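Local coordinates for AlgW protein (Pseudomonas aeruginosa, PDB 7CO3) that probably acts as a serine endopeptidase of the HtrA type, in which a trypsin-like protease domain is joined to a PDZ domain, at residues Y55-N68 against V180-V194. The protein carries 1 engineered substitution. Residues are numbered along the deposited sequence; the frame is centred on the assembly and turned at random.
Sequences YANAVSRAAPAVAN and VCLAIGNPFGVGQTV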
loop_
_atom_site.group_PDB
_atom_site.type_symbol
_atom_site.label_atom_id
_atom_site.label_comp_id
_atom_site.label_asym_id
_atom_site.label_seq_id
_atom_site.Cartn_x
_atom_site.Cartn_y
_atom_site.Cartn_z
ATOM N N TYR B 55 -5.446 10.265 -13.801
ATOM C CA TYR B 55 -6.735 9.599 -13.792
ATOM C C TYR B 55 -7.853 10.557 -13.404
ATOM O O TYR B 55 -8.960 10.119 -13.105
ATOM C CB TYR B 55 -6.673 8.376 -12.875
ATOM C CG TYR B 55 -5.520 7.466 -13.303
ATOM C CD1 TYR B 55 -5.658 6.625 -14.420
ATOM C CD2 TYR B 55 -4.285 7.480 -12.638
ATOM C CE1 TYR B 55 -4.642 5.833 -14.845
ATOM C CE2 TYR B 55 -3.242 6.663 -13.067
ATOM C CZ TYR B 55 -3.442 5.838 -14.166
ATOM O OH TYR B 55 -2.448 5.037 -14.633
ATOM N N ALA B 56 -7.585 11.861 -13.447
ATOM C CA ALA B 56 -8.566 12.858 -13.017
ATOM C C ALA B 56 -9.882 12.736 -13.793
ATOM O O ALA B 56 -10.959 12.786 -13.199
ATOM C CB ALA B 56 -7.984 14.257 -13.178
ATOM N N ASN B 57 -9.807 12.555 -15.116
ATOM C CA ASN B 57 -11.015 12.449 -15.935
ATOM C C ASN B 57 -11.827 11.233 -15.557
ATOM O O ASN B 57 -13.049 11.326 -15.391
ATOM C CB ASN B 57 -10.648 12.425 -17.424
ATOM C CG ASN B 57 -10.176 13.773 -17.904
ATOM O OD1 ASN B 57 -9.541 13.911 -18.948
ATOM N ND2 ASN B 57 -10.494 14.785 -17.143
ATOM N N ALA B 58 -11.164 10.091 -15.357
ATOM C CA ALA B 58 -11.871 8.906 -14.867
ATOM C C ALA B 58 -12.543 9.180 -13.521
ATOM O O ALA B 58 -13.698 8.791 -13.309
ATOM C CB ALA B 58 -10.916 7.719 -14.790
ATOM N N VAL B 59 -11.858 9.881 -12.607
ATOM C CA VAL B 59 -12.483 10.192 -11.314
ATOM C C VAL B 59 -13.681 11.117 -11.515
ATOM O O VAL B 59 -14.759 10.900 -10.956
ATOM C CB VAL B 59 -11.470 10.826 -10.337
ATOM C CG1 VAL B 59 -12.224 11.547 -9.149
ATOM C CG2 VAL B 59 -10.403 9.818 -9.837
ATOM N N SER B 60 -13.495 12.177 -12.302
ATOM C CA SER B 60 -14.592 13.095 -12.588
ATOM C C SER B 60 -15.813 12.343 -13.104
ATOM O O SER B 60 -16.955 12.676 -12.765
ATOM C CB SER B 60 -14.131 14.153 -13.577
ATOM O OG SER B 60 -13.437 15.181 -12.889
ATOM N N ARG B 61 -15.584 11.303 -13.888
ATOM C CA ARG B 61 -16.672 10.555 -14.487
ATOM C C ARG B 61 -17.421 9.728 -13.449
ATOM O O ARG B 61 -18.656 9.740 -13.408
ATOM C CB ARG B 61 -16.091 9.658 -15.579
ATOM C CG ARG B 61 -17.059 9.318 -16.676
ATOM C CD ARG B 61 -16.344 8.736 -17.879
ATOM N NE ARG B 61 -17.270 7.972 -18.711
ATOM C CZ ARG B 61 -16.960 6.839 -19.332
ATOM N NH1 ARG B 61 -17.874 6.213 -20.062
ATOM N NH2 ARG B 61 -15.737 6.328 -19.226
ATOM N N ALA B 62 -16.691 9.004 -12.596
ATOM C CA ALA B 62 -17.276 7.969 -11.752
ATOM C C ALA B 62 -17.614 8.435 -10.343
ATOM O O ALA B 62 -18.596 7.966 -9.770
ATOM C CB ALA B 62 -16.335 6.761 -11.679
ATOM N N ALA B 63 -16.806 9.318 -9.766
ATOM C CA ALA B 63 -17.022 9.705 -8.375
ATOM C C ALA B 63 -18.433 10.233 -8.082
ATOM O O ALA B 63 -18.966 9.909 -7.006
ATOM C CB ALA B 63 -15.958 10.722 -7.966
ATOM N N PRO B 64 -19.097 10.999 -8.969
ATOM C CA PRO B 64 -20.467 11.462 -8.629
ATOM C C PRO B 64 -21.451 10.339 -8.393
ATOM O O PRO B 64 -22.417 10.519 -7.651
ATOM C CB PRO B 64 -20.869 12.310 -9.840
ATOM C CG PRO B 64 -19.553 12.830 -10.363
ATOM C CD PRO B 64 -18.608 11.651 -10.202
ATOM N N ALA B 65 -21.202 9.162 -8.951
ATOM C CA ALA B 65 -22.091 8.020 -8.836
ATOM C C ALA B 65 -21.705 7.057 -7.714
ATOM O O ALA B 65 -22.244 5.944 -7.652
ATOM C CB ALA B 65 -22.135 7.269 -10.159
ATOM N N VAL B 66 -20.779 7.446 -6.835
ATOM C CA VAL B 66 -20.432 6.646 -5.662
ATOM C C VAL B 66 -20.840 7.434 -4.433
ATOM O O VAL B 66 -20.495 8.608 -4.312
ATOM C CB VAL B 66 -18.931 6.289 -5.650
ATOM C CG1 VAL B 66 -18.579 5.344 -4.448
ATOM C CG2 VAL B 66 -18.550 5.693 -6.996
ATOM N N ALA B 67 -21.582 6.796 -3.532
ATOM C CA ALA B 67 -22.137 7.460 -2.357
ATOM C C ALA B 67 -21.547 6.853 -1.093
ATOM O O ALA B 67 -21.045 5.723 -1.108
ATOM C CB ALA B 67 -23.672 7.334 -2.309
ATOM N N ASN B 68 -21.650 7.610 0.009
ATOM C CA ASN B 68 -21.407 7.091 1.349
ATOM C C ASN B 68 -22.687 6.520 1.969
ATOM O O ASN B 68 -23.780 7.080 1.825
ATOM C CB ASN B 68 -20.834 8.193 2.246
ATOM C CG ASN B 68 -19.504 8.739 1.728
ATOM O OD1 ASN B 68 -18.820 8.083 0.959
ATOM N ND2 ASN B 68 -19.153 9.941 2.138
ATOM N N VAL B 180 -4.797 -0.954 -15.124
ATOM C CA VAL B 180 -4.927 -0.038 -13.989
ATOM C C VAL B 180 -6.383 0.047 -13.546
ATOM O O VAL B 180 -7.290 0.044 -14.374
ATOM C CB VAL B 180 -4.378 1.351 -14.368
ATOM C CG1 VAL B 180 -4.745 2.423 -13.310
ATOM C CG2 VAL B 180 -2.908 1.291 -14.571
ATOM N N CYS B 181 -6.626 0.109 -12.232
ATOM C CA CYS B 181 -7.986 0.351 -11.740
ATOM C C CYS B 181 -7.969 1.321 -10.566
ATOM O O CYS B 181 -6.936 1.564 -9.925
ATOM C CB CYS B 181 -8.700 -0.947 -11.310
ATOM S SG CYS B 181 -7.699 -1.878 -10.112
ATOM N N LEU B 182 -9.155 1.845 -10.272
ATOM C CA LEU B 182 -9.383 2.828 -9.220
ATOM C C LEU B 182 -10.464 2.312 -8.271
ATOM O O LEU B 182 -11.507 1.837 -8.724
ATOM C CB LEU B 182 -9.826 4.152 -9.853
ATOM C CG LEU B 182 -8.829 5.118 -10.484
ATOM C CD1 LEU B 182 -7.817 4.463 -11.352
ATOM C CD2 LEU B 182 -9.598 6.133 -11.322
ATOM N N ALA B 183 -10.219 2.387 -6.948
ATOM C CA ALA B 183 -11.210 2.089 -5.928
ATOM C C ALA B 183 -11.777 3.416 -5.410
ATOM O O ALA B 183 -11.028 4.376 -5.206
ATOM C CB ALA B 183 -10.599 1.288 -4.771
ATOM N N ILE B 184 -13.088 3.465 -5.188
ATOM C CA ILE B 184 -13.790 4.682 -4.746
ATOM C C ILE B 184 -14.669 4.310 -3.574
ATOM O O ILE B 184 -15.529 3.445 -3.698
ATOM C CB ILE B 184 -14.623 5.350 -5.861
ATOM C CG1 ILE B 184 -13.780 5.566 -7.108
ATOM C CG2 ILE B 184 -15.118 6.720 -5.385
ATOM C CD1 ILE B 184 -14.507 6.220 -8.253
ATOM N N GLY B 185 -14.423 4.930 -2.431
ATOM C CA GLY B 185 -15.154 4.560 -1.239
ATOM C C GLY B 185 -14.887 5.539 -0.121
ATOM O O GLY B 185 -14.350 6.627 -0.338
ATOM N N ASN B 186 -15.282 5.140 1.088
ATOM C CA ASN B 186 -15.180 5.990 2.276
ATOM C C ASN B 186 -14.331 5.301 3.354
ATOM O O ASN B 186 -14.844 4.969 4.435
ATOM C CB ASN B 186 -16.575 6.334 2.827
ATOM C CG ASN B 186 -16.538 7.505 3.870
ATOM O OD1 ASN B 186 -15.521 8.190 4.049
ATOM N ND2 ASN B 186 -17.662 7.683 4.583
ATOM N N PRO B 187 -13.036 5.074 3.107
ATOM C CA PRO B 187 -12.232 4.318 4.085
ATOM C C PRO B 187 -12.152 5.046 5.416
ATOM O O PRO B 187 -11.907 6.247 5.480
ATOM C CB PRO B 187 -10.855 4.227 3.422
ATOM C CG PRO B 187 -10.816 5.354 2.485
ATOM C CD PRO B 187 -12.217 5.481 1.965
ATOM N N PHE B 188 -12.388 4.300 6.482
ATOM C CA PHE B 188 -12.378 4.797 7.860
ATOM C C PHE B 188 -13.287 6.010 8.072
ATOM O O PHE B 188 -13.156 6.682 9.087
ATOM C CB PHE B 188 -10.949 5.132 8.317
ATOM C CG PHE B 188 -9.977 4.000 8.131
ATOM C CD1 PHE B 188 -10.161 2.803 8.794
ATOM C CD2 PHE B 188 -8.886 4.134 7.300
ATOM C CE1 PHE B 188 -9.260 1.733 8.628
ATOM C CE2 PHE B 188 -7.952 3.066 7.132
ATOM C CZ PHE B 188 -8.163 1.869 7.789
ATOM N N GLY B 189 -14.200 6.304 7.136
ATOM C CA GLY B 189 -15.040 7.491 7.265
ATOM C C GLY B 189 -14.328 8.801 7.033
ATOM O O GLY B 189 -14.815 9.846 7.487
ATOM N N VAL B 190 -13.176 8.789 6.356
ATOM C CA VAL B 190 -12.455 10.048 6.139
ATOM C C VAL B 190 -13.136 10.923 5.087
ATOM O O VAL B 190 -12.836 12.117 4.983
ATOM C CB VAL B 190 -10.981 9.785 5.751
ATOM C CG1 VAL B 190 -10.890 9.193 4.359
ATOM C CG2 VAL B 190 -10.136 11.057 5.840
ATOM N N GLY B 191 -14.081 10.378 4.337
ATOM C CA GLY B 191 -14.582 11.025 3.142
ATOM C C GLY B 191 -14.385 10.153 1.921
ATOM O O GLY B 191 -13.649 9.170 1.933
ATOM N N GLN B 192 -15.136 10.492 0.884
ATOM C CA GLN B 192 -14.938 9.823 -0.384
ATOM C C GLN B 192 -13.470 9.889 -0.769
ATOM O O GLN B 192 -12.858 10.958 -0.744
ATOM C CB GLN B 192 -15.756 10.466 -1.486
ATOM C CG GLN B 192 -15.803 9.517 -2.658
ATOM C CD GLN B 192 -16.437 10.127 -3.881
ATOM O OE1 GLN B 192 -15.925 11.098 -4.453
ATOM N NE2 GLN B 192 -17.561 9.542 -4.302
ATOM N N THR B 193 -12.928 8.745 -1.172
ATOM C CA THR B 193 -11.493 8.575 -1.340
ATOM C C THR B 193 -11.230 7.770 -2.605
ATOM O O THR B 193 -11.879 6.757 -2.839
ATOM C CB THR B 193 -10.888 7.850 -0.113
ATOM O OG1 THR B 193 -10.898 8.709 1.038
ATOM C CG2 THR B 193 -9.421 7.354 -0.416
ATOM N N VAL B 194 -10.292 8.210 -3.429
ATOM C CA VAL B 194 -9.928 7.456 -4.625
ATOM C C VAL B 194 -8.547 6.864 -4.410
ATOM O O VAL B 194 -7.615 7.593 -4.110
ATOM C CB VAL B 194 -9.959 8.309 -5.911
ATOM C CG1 VAL B 194 -9.682 7.392 -7.151
ATOM C CG2 VAL B 194 -11.306 8.979 -6.068
HETATM O O HOH W 1 -17.306 12.459 1.374
HETATM O O HOH W 2 -18.304 7.875 -2.082
#
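Residues 55-68, helix 56-62 and the start of the first strand of one beta-barrel, pack against the hairpin 180-194 of the second barrel in the chymotrypsin-like two-barrel fold, through an apolar half and a polar half. In the apolar half Tyr55 CE1 meets Val180 CG1 at 3.7 Å. Leu182 CD2 lies 4.0 Å from Ala58 CB and also meets Tyr55 CB and Val59 CG2. Val59 and Val194 meet tip to tip, CG2 to CG1 at 3.7 Å, while Ile184 sends CD1 to Ala62 CB and CG2 to Val66 CG1; the methyls of Ala58 and Ala62 offer small surfaces to these branches.

Gln192 opens the polar half. Its CG is anti to the backbone N (chi1 -165°) and the chain runs on extended, long enough for NE2 to donate to Ala63 O (3.1 Å, 160° at the hydrogen). That carbonyl, in the 3-10 turn between helix and strand, also accepts from Val66 N, the two donors reaching it from opposite faces of its plane. Asn68 and Asn186 stack their amides nearly parallel, planes 17° apart. Asn186 OD1 accepts from Gly191 N at 2.6 Å, tying the hairpin loop. One water accepts from Asn68 ND2 and Gln192 N; a second accepts from Gln192 NE2 and lies against Asn68 OD1. Apolar residues thus make up most of the buried surface, while the Gln192 amide satisfies Ala63 O and the waters bridge Asn68 to the hairpin.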